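Long-range contacts in transcription regulator (Lactobacillus plantarum WCFS1, PDB 3CLK), which probably regulates transcription as a LacI/GalR-type factor, its periplasmic-binding-protein-like region being suited to sensing a small effector and forming dimers: residues F241-T246 with Q266-N271; V89-L94 with D101-S106. All coordinates share one frame; numbering follows the deposited sequence.

Interaction 1. Residues F241-T246 with Q266-N271; sequences FQMGVT and QFIPVN
Thr246 OG1 is the best-held side-chain polar atom here, gripped by one clear hydrogen bond from within its own helix. The donor is Gln242 NE2, 2.7 Å from OG1 with an N-H...O angle of 153°. OG1 lies close to the plane of the Gln242 amide. Gln242 puts CG anti to its backbone N and then bends at chi2 (53°), which turns the amide onward along the helix, toward Thr246 one turn later. Gln242 O also lies 3.0 Å from Thr246 OG1, and it accepts the helical bond from Thr246 N.

Across the contact the meeting is mostly apolar and not tight. Ile268 carries it from the second segment. Its CG1 sits 4.1 Å from CG of Met243, a selenomethionine whose chain runs on, extended, and crosses the isoleucine obliquely. Its CD1 lies 4.2 Å from Gln242 CG, and these two side chains cross at about a right angle. The same methyl meets Thr246 tip to tip, with CD1 4.2 Å from OG1. Thr246 CG2, anti to its backbone N, faces the end of the extended Gln266 chain, 3.9 Å from Gln266 OE1.

Ile268 therefore lies against one side of the helix, over Gln242, Met243 and Thr246. Ile105 of strand 104-106 also touches Thr246 and Ile268. Helix 240-256 packs over the face of the parallel sheet that carries Leu94 and Ile105. Strand 265-267, at the edge of that sheet, is hydrogen-bonded to strand 104-106. On another side of the helix Phe241 and Val245 touch helix 22-34. Beyond Ile268 the chain moves on to the second sheet, where Asn271 pairs with Ser237.

Interaction 2. Residues V89-L94 with D101-S106; sequences VPYCFL and DRPFIS
Two backbone hydrogen bonds join these strands, and both belong to Phe93. Its N donates to Pro103 O at 3.1 Å, nearly straight at 172°, although the donor stands above the plane of that carbonyl. Its O accepts from Ile105 N at 2.8 Å with an angle of 152°, almost along the C=O axis. Phe93 O also receives a CA-H...O contact from Phe104 CA at 3.2 Å. A second such contact runs from Leu94 CA to Ile105 O, also 3.2 Å. Cys92 bonds through its backbone to Ile69 and Leu71, and Leu94 to Leu71 and Ser73, along strand 68-72 and just past its end. Arg102 O is taken by Gln265 NE2.

Side chains fill both faces of the sheet. On one, Leu94 and Ile105 lie side by side, pointing the same way, and Cys92 SG meets Ile105 CG1 at 3.7 Å. Ile105 also touches helix 240-256 there. On the other, Phe93 CB meets Phe104 CB. Arg102 CD comes to 3.2 Å from Phe93 CE1, obliquely, with the guanidinium plane turned 72° from the ring. The Arg102 guanidinium is too far from the Phe93 ring for more than a weak attraction; it has a salt bridge to Asp100 and a cation-pi contact with Phe98. Before the strands pair, Pro103 CG sits 3.6 Å from Tyr91 CE1, and the two side chains cross at about a right angle.

This is parallel strand pairing, Phe93 with Phe104 and Leu94 with Ile105. It forms inner strands of the N-terminal parallel sheet of a periplasmic-binding-protein-like fold.

In the fold
Going from the N terminus, interaction 2 closes first. The chain leaves strand 91-94, makes a short loop without helix or strand, and returns beside it as strand 104-106. It then crosses to the second lobe, builds much of that sheet, and comes back through helix 240-256. Interaction 1 closes the later loop, between that helix and strand 265-267. The two contacts are in series and neither nest nor cross. They meet because strand 265-267 joins the same sheet next to strand 104-106. Interaction 2 ties strands inside the N-terminal sheet. Interaction 1 joins the returning helix, which covers one face of that sheet, to its edge strand, where the chain crosses to the other lobe.

Interaction 1. Residues F241-T246 with Q266-N271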
ATOM      1  N   PHE B 241      -8.718  -8.025   7.740  1.00 23.17           N
ATOM      2  CA  PHE B 241      -8.893  -9.326   7.115  1.00 24.13           C
ATOM      3  C   PHE B 241     -10.269  -9.882   7.470  1.00 23.73           C
ATOM      4  O   PHE B 241     -11.041 -10.274   6.592  1.00 23.60           O
ATOM      5  CB  PHE B 241      -7.816 -10.297   7.597  1.00 25.60           C
ATOM      6  CG  PHE B 241      -7.757 -11.576   6.807  1.00 28.63           C
ATOM      7  CD1 PHE B 241      -6.999 -11.652   5.643  1.00 29.21           C
ATOM      8  CD2 PHE B 241      -8.465 -12.700   7.222  1.00 28.09           C
ATOM      9  CE1 PHE B 241      -6.942 -12.836   4.902  1.00 30.30           C
ATOM     10  CE2 PHE B 241      -8.417 -13.888   6.489  1.00 31.04           C
ATOM     11  CZ  PHE B 241      -7.651 -13.953   5.326  1.00 29.39           C
ATOM     12  N   GLN B 242     -10.569  -9.905   8.763  1.00 22.61           N
ATOM     13  CA  GLN B 242     -11.839 -10.416   9.239  1.00 24.58           C
ATOM     14  C   GLN B 242     -13.016  -9.631   8.666  1.00 23.56           C
ATOM     15  O   GLN B 242     -14.070 -10.203   8.400  1.00 22.71           O
ATOM     16  CB  GLN B 242     -11.885 -10.382  10.765  1.00 27.28           C
ATOM     17  CG  GLN B 242     -13.134 -11.036  11.350  1.00 31.32           C
ATOM     18  CD  GLN B 242     -13.337 -12.454  10.836  1.00 35.23           C
ATOM     19  OE1 GLN B 242     -12.416 -13.277  10.862  1.00 36.94           O
ATOM     20  NE2 GLN B 242     -14.547 -12.748  10.369  1.00 35.91           N
HETATM   21  N   MSE B 243     -12.843  -8.328   8.484  1.00 21.98           N
HETATM   22  CA  MSE B 243     -13.911  -7.522   7.915  1.00 23.11           C
HETATM   23  C   MSE B 243     -14.251  -8.092   6.551  1.00 22.32           C
HETATM   24  O   MSE B 243     -15.422  -8.230   6.196  1.00 23.47           O
HETATM   25  CB  MSE B 243     -13.470  -6.071   7.751  1.00 24.74           C
HETATM   26  CG  MSE B 243     -13.235  -5.358   9.053  1.00 25.37           C
HETATM   27 SE   MSE B 243     -12.868  -3.496   8.744  1.00 30.47          SE
HETATM   28  CE  MSE B 243     -12.029  -3.078  10.444  1.00 25.94           C
ATOM     29  N   GLY B 244     -13.209  -8.424   5.799  1.00 21.50           N
ATOM     30  CA  GLY B 244     -13.381  -8.974   4.470  1.00 23.31           C
ATOM     31  C   GLY B 244     -14.010 -10.349   4.481  1.00 25.64           C
ATOM     32  O   GLY B 244     -14.830 -10.677   3.616  1.00 23.77           O
ATOM     33  N   VAL B 245     -13.612 -11.167   5.453  1.00 26.16           N
ATOM     34  CA  VAL B 245     -14.165 -12.511   5.581  1.00 26.88           C
ATOM     35  C   VAL B 245     -15.663 -12.421   5.872  1.00 25.66           C
ATOM     36  O   VAL B 245     -16.481 -12.997   5.161  1.00 27.44           O
ATOM     37  CB  VAL B 245     -13.482 -13.290   6.726  1.00 26.20           C
ATOM     38  CG1 VAL B 245     -14.208 -14.615   6.973  1.00 27.79           C
ATOM     39  CG2 VAL B 245     -12.031 -13.542   6.369  1.00 23.78           C
ATOM     40  N   THR B 246     -16.005 -11.679   6.920  1.00 26.85           N
ATOM     41  CA  THR B 246     -17.388 -11.495   7.345  1.00 25.95           C
ATOM     42  C   THR B 246     -18.245 -10.883   6.238  1.00 27.43           C
ATOM     43  O   THR B 246     -19.398 -11.287   6.027  1.00 26.09           O
ATOM     44  CB  THR B 246     -17.451 -10.593   8.595  1.00 26.90           C
ATOM     45  OG1 THR B 246     -16.594 -11.135   9.610  1.00 29.70           O
ATOM     46  CG2 THR B 246     -18.869 -10.516   9.138  1.00 29.23           C
ATOM     47  N   GLN B 266     -22.273  -4.548  12.223  1.00 34.19           N
ATOM     48  CA  GLN B 266     -21.416  -5.259  13.165  1.00 34.89           C
ATOM     49  C   GLN B 266     -20.074  -4.582  13.453  1.00 34.11           C
ATOM     50  O   GLN B 266     -19.510  -3.901  12.597  1.00 34.36           O
ATOM     51  CB  GLN B 266     -21.169  -6.661  12.612  1.00 35.05           C
ATOM     52  CG  GLN B 266     -20.760  -7.701  13.619  1.00 38.84           C
ATOM     53  CD  GLN B 266     -20.502  -9.035  12.954  1.00 40.92           C
ATOM     54  OE1 GLN B 266     -21.203  -9.408  12.010  1.00 40.15           O
ATOM     55  NE2 GLN B 266     -19.504  -9.768  13.445  1.00 42.20           N
ATOM     56  N   PHE B 267     -19.568  -4.780  14.666  1.00 32.56           N
ATOM     57  CA  PHE B 267     -18.284  -4.217  15.066  1.00 30.65           C
ATOM     58  C   PHE B 267     -17.278  -5.340  15.249  1.00 30.69           C
ATOM     59  O   PHE B 267     -17.540  -6.303  15.965  1.00 32.36           O
ATOM     60  CB  PHE B 267     -18.389  -3.457  16.390  1.00 29.60           C
ATOM     61  CG  PHE B 267     -19.012  -2.097  16.275  1.00 28.81           C
ATOM     62  CD1 PHE B 267     -18.798  -1.307  15.148  1.00 29.97           C
ATOM     63  CD2 PHE B 267     -19.765  -1.576  17.324  1.00 30.01           C
ATOM     64  CE1 PHE B 267     -19.323  -0.021  15.066  1.00 27.77           C
ATOM     65  CE2 PHE B 267     -20.294  -0.287  17.255  1.00 29.37           C
ATOM     66  CZ  PHE B 267     -20.073   0.492  16.126  1.00 29.10           C
ATOM     67  N   ILE B 268     -16.129  -5.215  14.597  1.00 29.27           N
ATOM     68  CA  ILE B 268     -15.077  -6.211  14.721  1.00 27.37           C
ATOM     69  C   ILE B 268     -14.116  -5.655  15.767  1.00 26.58           C
ATOM     70  O   ILE B 268     -13.628  -4.527  15.636  1.00 24.71           O
ATOM     71  CB  ILE B 268     -14.317  -6.403  13.392  1.00 28.34           C
ATOM     72  CG1 ILE B 268     -15.300  -6.790  12.281  1.00 29.37           C
ATOM     73  CG2 ILE B 268     -13.249  -7.487  13.555  1.00 27.58           C
ATOM     74  CD1 ILE B 268     -15.938  -8.163  12.458  1.00 29.77           C
ATOM     75  N   PRO B 269     -13.834  -6.436  16.823  1.00 25.31           N
ATOM     76  CA  PRO B 269     -12.926  -5.987  17.884  1.00 24.64           C
ATOM     77  C   PRO B 269     -11.543  -5.581  17.361  1.00 21.91           C
ATOM     78  O   PRO B 269     -11.075  -6.102  16.346  1.00 21.55           O
ATOM     79  CB  PRO B 269     -12.852  -7.203  18.814  1.00 25.73           C
ATOM     80  CG  PRO B 269     -14.172  -7.895  18.590  1.00 27.48           C
ATOM     81  CD  PRO B 269     -14.329  -7.799  17.094  1.00 26.73           C
ATOM     82  N   VAL B 270     -10.916  -4.625  18.038  1.00 22.54           N
ATOM     83  CA  VAL B 270      -9.568  -4.187  17.689  1.00 24.20           C
ATOM     84  C   VAL B 270      -8.672  -4.589  18.858  1.00 27.98           C
ATOM     85  O   VAL B 270      -9.157  -4.835  19.965  1.00 29.36           O
ATOM     86  CB  VAL B 270      -9.451  -2.653  17.508  1.00 23.08           C
ATOM     87  CG1 VAL B 270     -10.334  -2.187  16.360  1.00 23.19           C
ATOM     88  CG2 VAL B 270      -9.791  -1.948  18.806  1.00 17.87           C
ATOM     89  N   ASN B 271      -7.368  -4.650  18.617  1.00 30.34           N
ATOM     90  CA  ASN B 271      -6.437  -5.039  19.668  1.00 31.11           C
ATOM     91  C   ASN B 271      -5.138  -4.260  19.604  1.00 29.67           C
ATOM     92  O   ASN B 271      -4.554  -4.093  18.536  1.00 27.63           O
ATOM     93  CB  ASN B 271      -6.110  -6.527  19.562  1.00 35.30           C
ATOM     94  CG  ASN B 271      -7.342  -7.394  19.608  1.00 39.06           C
ATOM     95  OD1 ASN B 271      -8.121  -7.435  18.655  1.00 44.82           O
ATOM     96  ND2 ASN B 271      -7.535  -8.085  20.724  1.00 39.60           N
TER

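Interaction 2. Residues V89-L94 with D101-S106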
ATOM      1  N   VAL B  89     -29.347  -5.164  -5.242  1.00 32.70           N
ATOM      2  CA  VAL B  89     -28.162  -6.005  -5.173  1.00 31.95           C
ATOM      3  C   VAL B  89     -27.697  -6.036  -3.719  1.00 29.96           C
ATOM      4  O   VAL B  89     -27.520  -4.990  -3.098  1.00 30.23           O
ATOM      5  CB  VAL B  89     -27.012  -5.443  -6.038  1.00 33.69           C
ATOM      6  CG1 VAL B  89     -25.774  -6.313  -5.882  1.00 35.09           C
ATOM      7  CG2 VAL B  89     -27.433  -5.387  -7.506  1.00 35.04           C
ATOM      8  N   PRO B  90     -27.515  -7.238  -3.149  1.00 27.87           N
ATOM      9  CA  PRO B  90     -27.063  -7.344  -1.761  1.00 26.84           C
ATOM     10  C   PRO B  90     -25.779  -6.529  -1.595  1.00 24.68           C
ATOM     11  O   PRO B  90     -24.870  -6.628  -2.417  1.00 23.57           O
ATOM     12  CB  PRO B  90     -26.814  -8.843  -1.596  1.00 27.63           C
ATOM     13  CG  PRO B  90     -27.817  -9.454  -2.521  1.00 26.86           C
ATOM     14  CD  PRO B  90     -27.710  -8.572  -3.742  1.00 29.14           C
ATOM     15  N   TYR B  91     -25.697  -5.720  -0.548  1.00 25.23           N
ATOM     16  CA  TYR B  91     -24.494  -4.923  -0.347  1.00 26.23           C
ATOM     17  C   TYR B  91     -24.190  -4.732   1.132  1.00 26.14           C
ATOM     18  O   TYR B  91     -25.070  -4.871   1.982  1.00 26.37           O
ATOM     19  CB  TYR B  91     -24.646  -3.557  -1.033  1.00 26.04           C
ATOM     20  CG  TYR B  91     -25.576  -2.615  -0.305  1.00 28.40           C
ATOM     21  CD1 TYR B  91     -25.095  -1.769   0.695  1.00 28.69           C
ATOM     22  CD2 TYR B  91     -26.946  -2.608  -0.570  1.00 29.91           C
ATOM     23  CE1 TYR B  91     -25.951  -0.944   1.418  1.00 28.84           C
ATOM     24  CE2 TYR B  91     -27.819  -1.785   0.152  1.00 28.19           C
ATOM     25  CZ  TYR B  91     -27.308  -0.957   1.144  1.00 30.32           C
ATOM     26  OH  TYR B  91     -28.149  -0.142   1.868  1.00 30.19           O
ATOM     27  N   CYS B  92     -22.932  -4.412   1.424  1.00 24.15           N
ATOM     28  CA  CYS B  92     -22.481  -4.187   2.789  1.00 22.30           C
ATOM     29  C   CYS B  92     -21.228  -3.319   2.750  1.00 21.78           C
ATOM     30  O   CYS B  92     -20.356  -3.514   1.901  1.00 17.72           O
ATOM     31  CB  CYS B  92     -22.163  -5.521   3.472  1.00 21.81           C
ATOM     32  SG  CYS B  92     -21.831  -5.410   5.260  1.00 25.61           S
ATOM     33  N   PHE B  93     -21.159  -2.348   3.656  1.00 20.98           N
ATOM     34  CA  PHE B  93     -20.000  -1.464   3.743  1.00 24.16           C
ATOM     35  C   PHE B  93     -18.968  -2.078   4.690  1.00 23.59           C
ATOM     36  O   PHE B  93     -19.330  -2.675   5.706  1.00 24.85           O
ATOM     37  CB  PHE B  93     -20.409  -0.084   4.271  1.00 23.98           C
ATOM     38  CG  PHE B  93     -21.142   0.764   3.265  1.00 26.91           C
ATOM     39  CD1 PHE B  93     -22.480   0.521   2.967  1.00 25.90           C
ATOM     40  CD2 PHE B  93     -20.491   1.810   2.616  1.00 25.07           C
ATOM     41  CE1 PHE B  93     -23.160   1.314   2.033  1.00 28.15           C
ATOM     42  CE2 PHE B  93     -21.157   2.608   1.684  1.00 26.08           C
ATOM     43  CZ  PHE B  93     -22.492   2.362   1.390  1.00 28.59           C
ATOM     44  N   LEU B  94     -17.691  -1.935   4.348  1.00 19.90           N
ATOM     45  CA  LEU B  94     -16.610  -2.460   5.178  1.00 20.97           C
ATOM     46  C   LEU B  94     -15.677  -1.334   5.641  1.00 22.30           C
ATOM     47  O   LEU B  94     -15.393  -0.395   4.885  1.00 20.28           O
ATOM     48  CB  LEU B  94     -15.784  -3.504   4.411  1.00 19.73           C
ATOM     49  CG  LEU B  94     -16.500  -4.742   3.857  1.00 21.69           C
ATOM     50  CD1 LEU B  94     -15.496  -5.672   3.184  1.00 20.04           C
ATOM     51  CD2 LEU B  94     -17.215  -5.462   4.987  1.00 19.87           C
ATOM     52  N   ASP B 101     -29.333   2.950   9.496  1.00 38.97           N
ATOM     53  CA  ASP B 101     -29.408   1.489   9.544  1.00 38.71           C
ATOM     54  C   ASP B 101     -28.750   0.781   8.362  1.00 37.27           C
ATOM     55  O   ASP B 101     -28.963  -0.409   8.143  1.00 36.11           O
ATOM     56  CB  ASP B 101     -30.870   1.046   9.663  1.00 43.14           C
ATOM     57  CG  ASP B 101     -31.784   1.789   8.708  1.00 45.52           C
ATOM     58  OD1 ASP B 101     -31.509   1.780   7.489  1.00 46.47           O
ATOM     59  OD2 ASP B 101     -32.779   2.383   9.180  1.00 48.56           O
ATOM     60  N   ARG B 102     -27.956   1.527   7.605  1.00 34.64           N
ATOM     61  CA  ARG B 102     -27.232   0.989   6.461  1.00 33.26           C
ATOM     62  C   ARG B 102     -26.375  -0.169   6.976  1.00 31.07           C
ATOM     63  O   ARG B 102     -25.772  -0.069   8.041  1.00 30.22           O
ATOM     64  CB  ARG B 102     -26.340   2.090   5.906  1.00 36.51           C
ATOM     65  CG  ARG B 102     -25.590   1.782   4.645  1.00 38.04           C
ATOM     66  CD  ARG B 102     -24.755   3.001   4.276  1.00 37.96           C
ATOM     67  NE  ARG B 102     -25.336   4.232   4.817  1.00 37.62           N
ATOM     68  CZ  ARG B 102     -25.041   5.452   4.383  1.00 36.64           C
ATOM     69  NH1 ARG B 102     -24.173   5.612   3.396  1.00 37.53           N
ATOM     70  NH2 ARG B 102     -25.611   6.512   4.939  1.00 36.98           N
ATOM     71  N   PRO B 103     -26.327  -1.291   6.242  1.00 27.38           N
ATOM     72  CA  PRO B 103     -25.521  -2.429   6.692  1.00 27.51           C
ATOM     73  C   PRO B 103     -24.022  -2.149   6.603  1.00 26.12           C
ATOM     74  O   PRO B 103     -23.534  -1.640   5.596  1.00 24.45           O
ATOM     75  CB  PRO B 103     -25.954  -3.554   5.755  1.00 25.50           C
ATOM     76  CG  PRO B 103     -26.273  -2.813   4.487  1.00 26.81           C
ATOM     77  CD  PRO B 103     -27.036  -1.611   4.990  1.00 26.78           C
ATOM     78  N   PHE B 104     -23.295  -2.471   7.663  1.00 25.31           N
ATOM     79  CA  PHE B 104     -21.858  -2.251   7.659  1.00 26.73           C
ATOM     80  C   PHE B 104     -21.133  -3.187   8.611  1.00 26.66           C
ATOM     81  O   PHE B 104     -21.722  -3.738   9.534  1.00 26.26           O
ATOM     82  CB  PHE B 104     -21.535  -0.792   8.010  1.00 26.81           C
ATOM     83  CG  PHE B 104     -21.744  -0.438   9.463  1.00 30.46           C
ATOM     84  CD1 PHE B 104     -20.858  -0.886  10.442  1.00 30.50           C
ATOM     85  CD2 PHE B 104     -22.811   0.370   9.845  1.00 30.54           C
ATOM     86  CE1 PHE B 104     -21.028  -0.533  11.774  1.00 31.09           C
ATOM     87  CE2 PHE B 104     -22.993   0.732  11.177  1.00 31.79           C
ATOM     88  CZ  PHE B 104     -22.101   0.281  12.146  1.00 32.38           C
ATOM     89  N   ILE B 105     -19.849  -3.372   8.346  1.00 25.40           N
ATOM     90  CA  ILE B 105     -18.979  -4.194   9.166  1.00 25.02           C
ATOM     91  C   ILE B 105     -17.708  -3.372   9.312  1.00 24.92           C
ATOM     92  O   ILE B 105     -17.061  -3.036   8.311  1.00 23.41           O
ATOM     93  CB  ILE B 105     -18.627  -5.509   8.474  1.00 25.09           C
ATOM     94  CG1 ILE B 105     -19.894  -6.345   8.279  1.00 25.63           C
ATOM     95  CG2 ILE B 105     -17.576  -6.255   9.290  1.00 23.16           C
ATOM     96  CD1 ILE B 105     -19.680  -7.572   7.405  1.00 25.69           C
ATOM     97  N   SER B 106     -17.360  -3.033  10.548  1.00 23.65           N
ATOM     98  CA  SER B 106     -16.168  -2.237  10.804  1.00 23.74           C
ATOM     99  C   SER B 106     -15.805  -2.294  12.273  1.00 24.22           C
ATOM    100  O   SER B 106     -16.393  -3.062  13.040  1.00 23.58           O
ATOM    101  CB  SER B 106     -16.414  -0.780  10.414  1.00 24.60           C
ATOM    102  OG  SER B 106     -17.405  -0.204  11.245  1.00 27.68           O
TER